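Local coordinates for protein glutaredoxin 1 (PDB 3MSZ) that probably reduces protein disulfides as a small glutaredoxin of the thioredoxin fold, and binds glutathione beside its redox-active CxxC centre, at residues G73-T76 with E77-A80. Residues are numbered along the deposited sequence; the frame is centred on the assembly and turned at random.
Sequences GGFT and ELKA. With GSH (glutathione), chain D.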
# COMPACT_ATOMS: atom_id res chain seq x y z
N GLY A 73 2.74 1.91 -4.93
CA GLY A 73 4.01 1.40 -4.47
C GLY A 73 4.09 1.37 -2.96
O GLY A 73 3.07 1.19 -2.27
N GLY A 74 5.31 1.52 -2.44
CA GLY A 74 5.54 1.57 -1.00
C GLY A 74 5.50 2.99 -0.44
O GLY A 74 4.97 3.93 -1.04
N PHE A 75 6.14 3.17 0.71
CA PHE A 75 6.09 4.47 1.35
C PHE A 75 6.85 5.59 0.59
O PHE A 75 6.37 6.72 0.49
CB PHE A 75 6.63 4.34 2.77
CG PHE A 75 6.53 5.59 3.53
CD1 PHE A 75 7.68 6.27 3.92
CD2 PHE A 75 5.30 6.12 3.84
CE1 PHE A 75 7.58 7.45 4.65
CE2 PHE A 75 5.19 7.31 4.53
CZ PHE A 75 6.34 7.97 4.95
N THR A 76 8.03 5.27 0.06
CA THR A 76 8.76 6.19 -0.79
C THR A 76 7.90 6.70 -1.91
O THR A 76 7.87 7.90 -2.17
CB THR A 76 10.01 5.52 -1.37
OG1 THR A 76 10.91 5.26 -0.29
CG2 THR A 76 10.69 6.41 -2.44
N GLU A 77 7.18 5.80 -2.58
CA GLU A 77 6.35 6.25 -3.69
C GLU A 77 5.19 7.09 -3.21
O GLU A 77 4.79 8.05 -3.89
CB GLU A 77 5.83 5.09 -4.54
CG GLU A 77 6.89 4.42 -5.38
CD GLU A 77 7.66 3.33 -4.60
OE1 GLU A 77 7.34 3.08 -3.41
OE2 GLU A 77 8.58 2.73 -5.19
N LEU A 78 4.63 6.75 -2.05
CA LEU A 78 3.53 7.53 -1.50
C LEU A 78 3.99 8.97 -1.31
O LEU A 78 3.33 9.91 -1.76
CB LEU A 78 3.08 6.95 -0.16
CG LEU A 78 1.92 7.64 0.57
CD1 LEU A 78 0.65 7.61 -0.28
CD2 LEU A 78 1.69 6.98 1.93
N LYS A 79 5.11 9.15 -0.66
CA LYS A 79 5.60 10.49 -0.38
C LYS A 79 5.93 11.24 -1.67
O LYS A 79 5.66 12.44 -1.78
CB LYS A 79 6.80 10.45 0.55
CG LYS A 79 6.44 10.02 1.95
CD LYS A 79 5.35 10.94 2.53
CE LYS A 79 5.99 12.07 3.37
NZ LYS A 79 5.34 13.39 3.12
N ALA A 80 6.53 10.53 -2.63
CA ALA A 80 6.84 11.13 -3.93
C ALA A 80 5.60 11.71 -4.58
O ALA A 80 5.68 12.69 -5.30
CB ALA A 80 7.49 10.12 -4.87
N1 GSH D . 14.50 1.06 -2.40
CA1 GSH D . 13.33 0.90 -1.55
C1 GSH D . 12.92 -0.54 -1.33
O11 GSH D . 12.74 -1.31 -2.30
O12 GSH D . 12.75 -0.98 -0.15
CB1 GSH D . 13.56 1.45 -0.16
CG1 GSH D . 12.15 1.28 0.42
CD1 GSH D . 11.97 1.92 1.73
OE1 GSH D . 12.41 3.25 1.94
N2 GSH D . 11.35 1.11 2.58
CA2 GSH D . 10.28 0.31 2.04
C2 GSH D . 9.15 1.16 1.56
O2 GSH D . 7.81 0.68 1.65
CB2 GSH D . 9.76 -0.61 3.13
SG2 GSH D . 10.53 -2.24 3.02
N3 GSH D . 9.50 2.37 1.08
CA3 GSH D . 9.14 2.73 -0.27
C3 GSH D . 9.47 1.66 -1.31
O31 GSH D . 10.27 0.71 -1.11
O32 GSH D . 8.96 1.68 -2.44
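Phe75 and Lys79, one helical turn apart, run alongside each other in the same direction. With CG of Phe75 anti to the backbone N (chi1 -176°), the ring leans along the helix, and the methylene CG of Lys79 sits over one face, 4.0 Å from the ring centroid and displaced toward the rim near CZ. That distance, with CG 24° off the ring normal, fits a CH-pi contact made by the aliphatic part of the lysine chain. Leu78 reaches the same ring obliquely, its CD2 4.2 Å from CD2 of Phe75. Tyr16 and Trp23 of helix 15-26 also touch this cluster, Tyr16 through Phe75 and Trp23 through Leu78 and Lys79.

At the helix start, the Glu77 chain bends at its second torsion and folds back toward the residue at the N-cap. Its OE1 accepts from Gly74 N at 2.7 Å, although the bend at the hydrogen (132°) and the less certain position of OE1 call for caution. Further along the helix, Leu78 N donates to Gly74 O and Lys79 N to Phe75 O, each at 3.0 Å, marking regular alpha-helical i to i+4 bonding. Phe75 N donates a nearly straight hydrogen bond to O2 of glutathione at 3.1 Å. Gly73, the last residue of strand 70-73, and Gly74, at the N-cap of helix 75-80, form a Gly-Gly turn into a helix whose first turn lines the glutathione pocket, as is characteristic of glutaredoxins within the thioredoxin fold.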